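PDB 5L92: cytochrome P450 from Bacillus megaterium, which binds heme and corticosterone and probably acts as a monooxygenase that hydroxylates steroids. Local coordinates for residues N253-L258 / K396-R401; E121-V126 / L366-D371. All coordinates share one frame; numbering follows the deposited sequence.

Contact 1. Residues N253-L258 / K396-R401; sequences NTIYCL and KELLIR
Leu-398 meets helix 247-260 between Ile-255 and Tyr-256, and the tight part of the contact is gathered around its CD2. That methyl lies 4.0 Å from Ile-255 CG2, the two side chains meeting at a slant, and 4.1 Å from the backbone N of Tyr-256, so it reaches the helix backbone itself. Ile-255 offers CG2 because this branch stands opposite the backbone N while CG1 lies beside it (chi1 -65°); the CG1 arm consequently leads away. Two residues on, in strand 399-401, Ile-400 brings CD1 to 4.2 Å from Ile-255 CG2, extending the apolar patch.

The looser side belongs to Tyr-256, which is partly exposed. Leu-398 CD1 sits near the plane of its ring, at the edge, 4.4 Å from Tyr-256 CD2. Trp-378 and Phe-23 meet the same ring edge-to-face.

With 156 Å² buried in total and only carbon branches and one backbone nitrogen within close range, the chemistry is consistent with cohesion by dispersion around the buried Leu-398, Ile-255 and Ile-400. Directional polar bonding is made away from the helix, by Leu-398 N to Asp-133 OD1 and by the backbone pairing of Ile-400 with Ile-132.

Contact 2. Residues E121-V126 / L366-D371; sequences ELLQEV and LAELID
Leu-123 projects from helix 112-125 toward helix 355-372 and divides its two methyls between Leu-369 and Glu-368. The apolar pairing is the Leu-123 CD2 to Leu-369 CD2 approach of 4.1 Å. On the Leu-369 side, chi1 of -98° departs from the usual staggered value, and it is the end of the side chain, more than its root, that reaches across. Leu-138 of helix 134-139 touches both leucines and widens the apolar cluster.

A second kind of contact joins aliphatic carbon to the stem of a charged residue. Leu-123 CD1 lies 3.4 Å from Glu-368 CG, a close approach for two carbons. Glu-368 extends CG opposite its backbone N (chi1 -175°), then bends at chi2 (67°), which carries the carboxylate away from the line of the stem. The acid is thus in contact with the leucine through its methylene.

The polar interaction lies within helix 355-372: Glu-368 OE2 forms a salt bridge with Arg-372 NE, one turn further along.

Closest CA atoms, those of Leu-123 and Leu-369, are 8.4 Å apart, a spacing bridged by their side chains. By P450 topology the two helices correspond to D and L, and their contact belongs to the D-E-I-L helix bundle of the P450 core.

Contact 1 and contact 2 have centres about 14 Å apart on the same side of the chain's centre. Along the chain their segments alternate: 121-126, 253-258, 366-371, 396-401. Helix 355-372 joins them, since Leu-366 and Leu-369 pack against helix 247-260. Ile-255 CD1 lies 3.7 Å from Leu-366 CD2 and 3.9 Å from Leu-369 CD1, while Thr-254 CG2 comes within 3.7 Å of Leu-366 CD1. Strand 399-401, central in a three-stranded antiparallel sheet with 131-133 and 377-378, reaches Ile-255 through Ile-400. Sequence-distant parts of the cytochrome P450 fold are therefore linked by a run of apolar contacts, from Leu-398 through Ile-255 and Leu-369 to Leu-123, away from the annotated heme and corticosterone sites.

Contact 1. Residues N253-L258 / K396-R401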
ATOM      1  N   ASN A 253       5.927   3.418  -9.413  1.00 23.35           N
ATOM      2  CA  ASN A 253       7.243   2.839  -9.138  1.00 24.35           C
ATOM      3  C   ASN A 253       7.690   1.914 -10.253  1.00 23.48           C
ATOM      4  O   ASN A 253       8.895   1.778 -10.487  1.00 23.74           O
ATOM      5  CB  ASN A 253       7.246   2.043  -7.821  1.00 23.51           C
ATOM      6  CG  ASN A 253       7.186   2.929  -6.591  1.00 23.01           C
ATOM      7  OD1 ASN A 253       7.177   4.144  -6.712  1.00 24.09           O
ATOM      8  ND2 ASN A 253       7.107   2.317  -5.393  1.00 22.86           N
ATOM      9  N   THR A 254       6.739   1.217 -10.904  1.00 23.63           N
ATOM     10  CA  THR A 254       7.090   0.359 -12.023  1.00 24.50           C
ATOM     11  C   THR A 254       7.641   1.188 -13.161  1.00 24.15           C
ATOM     12  O   THR A 254       8.677   0.848 -13.748  1.00 24.42           O
ATOM     13  CB  THR A 254       5.882  -0.447 -12.532  1.00 24.24           C
ATOM     14  OG1 THR A 254       5.531  -1.452 -11.584  1.00 23.73           O
ATOM     15  CG2 THR A 254       6.242  -1.151 -13.838  1.00 24.10           C
ATOM     16  N   ILE A 255       6.953   2.277 -13.488  1.00 23.94           N
ATOM     17  CA  ILE A 255       7.421   3.177 -14.522  1.00 24.26           C
ATOM     18  C   ILE A 255       8.790   3.720 -14.143  1.00 24.11           C
ATOM     19  O   ILE A 255       9.690   3.814 -14.988  1.00 23.88           O
ATOM     20  CB  ILE A 255       6.411   4.312 -14.745  1.00 24.84           C
ATOM     21  CG1 ILE A 255       5.074   3.763 -15.304  1.00 25.99           C
ATOM     22  CG2 ILE A 255       6.959   5.384 -15.675  1.00 25.38           C
ATOM     23  CD1 ILE A 255       5.182   3.207 -16.624  1.00 24.98           C
ATOM     24  N   TYR A 256       8.973   4.062 -12.867  1.00 23.87           N
ATOM     25  CA  TYR A 256      10.278   4.530 -12.415  1.00 25.24           C
ATOM     26  C   TYR A 256      11.349   3.477 -12.661  1.00 25.50           C
ATOM     27  O   TYR A 256      12.435   3.796 -13.148  1.00 25.63           O
ATOM     28  CB  TYR A 256      10.247   4.936 -10.942  1.00 25.44           C
ATOM     29  CG  TYR A 256      11.545   5.590 -10.535  1.00 27.74           C
ATOM     30  CD1 TYR A 256      12.608   4.833 -10.060  1.00 28.92           C
ATOM     31  CD2 TYR A 256      11.718   6.956 -10.679  1.00 28.74           C
ATOM     32  CE1 TYR A 256      13.798   5.421  -9.713  1.00 31.51           C
ATOM     33  CE2 TYR A 256      12.884   7.545 -10.357  1.00 31.11           C
ATOM     34  CZ  TYR A 256      13.936   6.773  -9.863  1.00 32.06           C
ATOM     35  OH  TYR A 256      15.113   7.367  -9.546  1.00 33.84           O
ATOM     36  N   CYS A 257      11.061   2.217 -12.347  1.00 25.04           N
ATOM     37  CA  CYS A 257      12.069   1.174 -12.512  1.00 25.59           C
ATOM     38  C   CYS A 257      12.405   0.954 -13.989  1.00 25.21           C
ATOM     39  O   CYS A 257      13.579   0.738 -14.330  1.00 26.26           O
ATOM     40  CB  CYS A 257      11.606  -0.139 -11.892  1.00 25.42           C
ATOM     41  SG  CYS A 257      11.625  -0.226 -10.060  1.00 29.56           S
ATOM     42  N   LEU A 258      11.395   1.029 -14.880  1.00 24.04           N
ATOM     43  CA  LEU A 258      11.615   0.772 -16.298  1.00 24.74           C
ATOM     44  C   LEU A 258      12.369   1.907 -16.963  1.00 26.08           C
ATOM     45  O   LEU A 258      13.132   1.675 -17.913  1.00 25.78           O
ATOM     46  CB  LEU A 258      10.275   0.502 -17.015  1.00 24.03           C
ATOM     47  CG  LEU A 258       9.543  -0.748 -16.551  1.00 24.49           C
ATOM     48  CD1 LEU A 258       8.165  -0.794 -17.152  1.00 23.88           C
ATOM     49  CD2 LEU A 258      10.265  -2.067 -16.803  1.00 26.01           C
ATOM     50  N   LYS A 396       5.636  11.509  -5.369  1.00 29.81           N
ATOM     51  CA  LYS A 396       4.497  12.415  -5.412  1.00 31.23           C
ATOM     52  C   LYS A 396       4.135  12.838  -6.829  1.00 30.22           C
ATOM     53  O   LYS A 396       2.980  13.208  -7.084  1.00 28.78           O
ATOM     54  CB  LYS A 396       4.807  13.649  -4.578  1.00 33.63           C
ATOM     55  CG  LYS A 396       5.176  13.306  -3.090  1.00 35.11           C
ATOM     56  CD  LYS A 396       5.816  14.468  -2.358  1.00 41.51           C
ATOM     57  CE  LYS A 396       4.962  15.712  -2.414  1.00 47.66           C
ATOM     58  NZ  LYS A 396       3.537  15.438  -2.063  1.00 52.12           N
ATOM     59  N   GLU A 397       5.110  12.831  -7.740  1.00 30.39           N
ATOM     60  CA  GLU A 397       4.887  13.138  -9.144  1.00 30.34           C
ATOM     61  C   GLU A 397       5.900  12.333  -9.958  1.00 29.64           C
ATOM     62  O   GLU A 397       6.904  11.857  -9.431  1.00 28.59           O
ATOM     63  CB  GLU A 397       4.987  14.650  -9.426  1.00 33.22           C
ATOM     64  CG  GLU A 397       6.351  15.308  -9.161  1.00 39.29           C
ATOM     65  CD  GLU A 397       6.588  16.575 -10.049  1.00 44.75           C
ATOM     66  OE1 GLU A 397       5.707  17.471 -10.071  1.00 41.69           O
ATOM     67  OE2 GLU A 397       7.645  16.647 -10.745  1.00 39.74           O
ATOM     68  N   LEU A 398       5.613  12.151 -11.247  1.00 28.76           N
ATOM     69  CA  LEU A 398       6.535  11.413 -12.111  1.00 27.77           C
ATOM     70  C   LEU A 398       6.317  11.902 -13.547  1.00 27.96           C
ATOM     71  O   LEU A 398       5.490  11.362 -14.287  1.00 28.01           O
ATOM     72  CB  LEU A 398       6.321   9.915 -11.951  1.00 28.66           C
ATOM     73  CG  LEU A 398       7.158   8.949 -12.799  1.00 27.89           C
ATOM     74  CD1 LEU A 398       8.595   9.238 -12.725  1.00 28.57           C
ATOM     75  CD2 LEU A 398       6.952   7.546 -12.339  1.00 26.51           C
ATOM     76  N   LEU A 399       7.047  12.955 -13.917  1.00 27.69           N
ATOM     77  CA  LEU A 399       6.826  13.602 -15.206  1.00 28.87           C
ATOM     78  C   LEU A 399       7.524  12.824 -16.303  1.00 29.38           C
ATOM     79  O   LEU A 399       8.745  12.613 -16.255  1.00 28.02           O
ATOM     80  CB  LEU A 399       7.294  15.053 -15.193  1.00 29.45           C
ATOM     81  CG  LEU A 399       6.612  15.885 -14.104  1.00 32.61           C
ATOM     82  CD1 LEU A 399       7.051  17.350 -14.162  1.00 33.84           C
ATOM     83  CD2 LEU A 399       5.106  15.759 -14.184  1.00 32.48           C
ATOM     84  N   ILE A 400       6.735  12.406 -17.292  1.00 29.28           N
ATOM     85  CA  ILE A 400       7.194  11.606 -18.414  1.00 28.21           C
ATOM     86  C   ILE A 400       6.874  12.334 -19.722  1.00 30.78           C
ATOM     87  O   ILE A 400       5.815  12.957 -19.855  1.00 30.84           O
ATOM     88  CB  ILE A 400       6.532  10.213 -18.369  1.00 28.78           C
ATOM     89  CG1 ILE A 400       7.021   9.413 -17.160  1.00 28.89           C
ATOM     90  CG2 ILE A 400       6.719   9.478 -19.656  1.00 31.53           C
ATOM     91  CD1 ILE A 400       8.449   9.047 -17.152  1.00 30.75           C
ATOM     92  N   ARG A 401       7.766  12.213 -20.684  1.00 30.76           N
ATOM     93  CA  ARG A 401       7.609  12.723 -22.017  1.00 32.21           C
ATOM     94  C   ARG A 401       7.258  11.508 -22.885  1.00 31.84           C
ATOM     95  O   ARG A 401       7.945  10.530 -22.891  1.00 31.68           O
ATOM     96  CB  ARG A 401       8.875  13.404 -22.490  1.00 32.79           C
ATOM     97  CG  ARG A 401       8.933  13.699 -23.965  1.00 34.30           C
ATOM     98  CD  ARG A 401       9.802  14.864 -24.338  1.00 37.26           C
ATOM     99  NE  ARG A 401       9.256  16.082 -23.839  1.00 37.89           N
ATOM    100  CZ  ARG A 401       9.803  17.251 -24.005  1.00 39.05           C
ATOM    101  NH1 ARG A 401      10.894  17.377 -24.675  1.00 38.22           N
ATOM    102  NH2 ARG A 401       9.239  18.290 -23.513  1.00 37.35           N
TER

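Contact 2. Residues E121-V126 / L366-D371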
ATOM      1  N   GLU A 121     -10.155   6.091 -20.638  1.00 36.32           N
ATOM      2  CA  GLU A 121     -10.708   7.425 -20.424  1.00 38.52           C
ATOM      3  C   GLU A 121      -9.643   8.372 -19.881  1.00 37.71           C
ATOM      4  O   GLU A 121      -9.491   9.497 -20.372  1.00 38.34           O
ATOM      5  CB  GLU A 121     -11.914   7.361 -19.468  1.00 42.73           C
ATOM      6  CG  GLU A 121     -12.563   8.741 -19.195  1.00 51.19           C
ATOM      7  CD  GLU A 121     -13.692   8.722 -18.140  1.00 63.31           C
ATOM      8  OE1 GLU A 121     -13.721   7.818 -17.268  1.00 54.73           O
ATOM      9  OE2 GLU A 121     -14.557   9.633 -18.181  1.00 72.87           O
ATOM     10  N   LEU A 122      -8.881   7.935 -18.867  1.00 36.39           N
ATOM     11  CA  LEU A 122      -7.813   8.783 -18.322  1.00 35.69           C
ATOM     12  C   LEU A 122      -6.753   9.115 -19.378  1.00 34.49           C
ATOM     13  O   LEU A 122      -6.323  10.269 -19.513  1.00 34.98           O
ATOM     14  CB  LEU A 122      -7.175   8.096 -17.123  1.00 33.09           C
ATOM     15  CG  LEU A 122      -8.078   8.090 -15.906  1.00 34.76           C
ATOM     16  CD1 LEU A 122      -7.465   7.172 -14.893  1.00 33.01           C
ATOM     17  CD2 LEU A 122      -8.285   9.499 -15.339  1.00 36.50           C
ATOM     18  N   LEU A 123      -6.313   8.113 -20.131  1.00 35.05           N
ATOM     19  CA  LEU A 123      -5.350   8.378 -21.193  1.00 35.79           C
ATOM     20  C   LEU A 123      -5.920   9.379 -22.204  1.00 37.45           C
ATOM     21  O   LEU A 123      -5.230  10.320 -22.622  1.00 38.06           O
ATOM     22  CB  LEU A 123      -4.948   7.057 -21.858  1.00 36.63           C
ATOM     23  CG  LEU A 123      -3.986   6.208 -21.034  1.00 36.33           C
ATOM     24  CD1 LEU A 123      -3.932   4.765 -21.516  1.00 36.52           C
ATOM     25  CD2 LEU A 123      -2.627   6.829 -21.088  1.00 33.46           C
ATOM     26  N   GLN A 124      -7.202   9.239 -22.551  1.00 38.24           N
ATOM     27  CA  GLN A 124      -7.812  10.150 -23.522  1.00 40.14           C
ATOM     28  C   GLN A 124      -7.792  11.583 -23.021  1.00 39.28           C
ATOM     29  O   GLN A 124      -7.572  12.526 -23.797  1.00 39.78           O
ATOM     30  CB  GLN A 124      -9.254   9.711 -23.821  1.00 40.72           C
ATOM     31  CG  GLN A 124      -9.891  10.442 -25.013  1.00 45.83           C
ATOM     32  CD  GLN A 124      -9.049  10.376 -26.305  1.00 55.99           C
ATOM     33  OE1 GLN A 124      -8.859   9.306 -26.893  1.00 57.06           O
ATOM     34  NE2 GLN A 124      -8.558  11.532 -26.750  1.00 54.30           N
ATOM     35  N   GLU A 125      -8.015  11.772 -21.721  1.00 38.44           N
ATOM     36  CA  GLU A 125      -8.047  13.111 -21.161  1.00 38.90           C
ATOM     37  C   GLU A 125      -6.711  13.842 -21.290  1.00 37.03           C
ATOM     38  O   GLU A 125      -6.691  15.074 -21.330  1.00 36.45           O
ATOM     39  CB  GLU A 125      -8.507  13.019 -19.704  1.00 41.27           C
ATOM     40  CG  GLU A 125      -9.990  12.631 -19.631  1.00 47.45           C
ATOM     41  CD  GLU A 125     -10.511  12.546 -18.219  1.00 55.30           C
ATOM     42  OE1 GLU A 125      -9.729  12.849 -17.292  1.00 55.18           O
ATOM     43  OE2 GLU A 125     -11.701  12.180 -18.042  1.00 56.62           O
ATOM     44  N   VAL A 126      -5.596  13.129 -21.390  1.00 37.16           N
ATOM     45  CA  VAL A 126      -4.310  13.800 -21.527  1.00 38.13           C
ATOM     46  C   VAL A 126      -3.652  13.503 -22.874  1.00 39.35           C
ATOM     47  O   VAL A 126      -2.469  13.790 -23.060  1.00 38.37           O
ATOM     48  CB  VAL A 126      -3.372  13.461 -20.344  1.00 37.32           C
ATOM     49  CG1 VAL A 126      -3.920  14.069 -19.037  1.00 35.51           C
ATOM     50  CG2 VAL A 126      -3.193  11.971 -20.188  1.00 35.63           C
ATOM     51  N   LEU A 366      -0.550  -0.579 -16.817  1.00 30.18           N
ATOM     52  CA  LEU A 366       0.822  -0.524 -17.312  1.00 30.38           C
ATOM     53  C   LEU A 366       0.921  -1.042 -18.746  1.00 30.67           C
ATOM     54  O   LEU A 366       1.647  -0.458 -19.556  1.00 30.88           O
ATOM     55  CB  LEU A 366       1.737  -1.297 -16.395  1.00 28.45           C
ATOM     56  CG  LEU A 366       2.012  -0.598 -15.052  1.00 27.86           C
ATOM     57  CD1 LEU A 366       2.607  -1.566 -14.070  1.00 27.87           C
ATOM     58  CD2 LEU A 366       2.879   0.623 -15.218  1.00 26.81           C
ATOM     59  N   ALA A 367       0.171  -2.101 -19.083  1.00 30.45           N
ATOM     60  CA  ALA A 367       0.221  -2.671 -20.431  1.00 32.17           C
ATOM     61  C   ALA A 367      -0.226  -1.642 -21.454  1.00 32.39           C
ATOM     62  O   ALA A 367       0.345  -1.532 -22.545  1.00 32.48           O
ATOM     63  CB  ALA A 367      -0.660  -3.920 -20.511  1.00 33.60           C
ATOM     64  N   GLU A 368      -1.220  -0.844 -21.092  1.00 32.65           N
ATOM     65  CA  GLU A 368      -1.731   0.154 -22.013  1.00 35.09           C
ATOM     66  C   GLU A 368      -0.753   1.313 -22.133  1.00 35.45           C
ATOM     67  O   GLU A 368      -0.482   1.795 -23.233  1.00 35.66           O
ATOM     68  CB  GLU A 368      -3.104   0.609 -21.539  1.00 35.93           C
ATOM     69  CG  GLU A 368      -3.798   1.545 -22.450  1.00 41.25           C
ATOM     70  CD  GLU A 368      -4.196   0.900 -23.760  1.00 45.26           C
ATOM     71  OE1 GLU A 368      -4.401  -0.333 -23.790  1.00 46.35           O
ATOM     72  OE2 GLU A 368      -4.295   1.630 -24.766  1.00 47.82           O
ATOM     73  N   LEU A 369      -0.184   1.755 -21.016  1.00 34.04           N
ATOM     74  CA  LEU A 369       0.848   2.780 -21.093  1.00 34.39           C
ATOM     75  C   LEU A 369       1.985   2.353 -22.007  1.00 34.72           C
ATOM     76  O   LEU A 369       2.468   3.134 -22.841  1.00 35.19           O
ATOM     77  CB  LEU A 369       1.396   3.063 -19.703  1.00 33.86           C
ATOM     78  CG  LEU A 369       0.851   4.259 -18.980  1.00 36.58           C
ATOM     79  CD1 LEU A 369       1.586   4.317 -17.661  1.00 33.79           C
ATOM     80  CD2 LEU A 369       1.056   5.511 -19.813  1.00 37.58           C
ATOM     81  N   ILE A 370       2.478   1.135 -21.808  1.00 33.54           N
ATOM     82  CA  ILE A 370       3.635   0.679 -22.559  1.00 34.14           C
ATOM     83  C   ILE A 370       3.271   0.508 -24.026  1.00 34.80           C
ATOM     84  O   ILE A 370       4.078   0.793 -24.914  1.00 34.43           O
ATOM     85  CB  ILE A 370       4.181  -0.623 -21.937  1.00 33.26           C
ATOM     86  CG1 ILE A 370       4.736  -0.331 -20.542  1.00 33.01           C
ATOM     87  CG2 ILE A 370       5.236  -1.230 -22.819  1.00 34.92           C
ATOM     88  CD1 ILE A 370       4.894  -1.582 -19.714  1.00 35.82           C
ATOM     89  N   ASP A 371       2.044   0.065 -24.307  1.00 35.85           N
ATOM     90  CA  ASP A 371       1.645  -0.176 -25.694  1.00 37.77           C
ATOM     91  C   ASP A 371       1.513   1.134 -26.461  1.00 37.71           C
ATOM     92  O   ASP A 371       1.844   1.198 -27.646  1.00 39.29           O
ATOM     93  CB  ASP A 371       0.326  -0.953 -25.734  1.00 41.12           C
ATOM     94  CG  ASP A 371      -0.052  -1.386 -27.146  1.00 49.65           C
ATOM     95  OD1 ASP A 371       0.473  -2.420 -27.627  1.00 55.55           O
ATOM     96  OD2 ASP A 371      -0.856  -0.674 -27.776  1.00 47.06           O
TER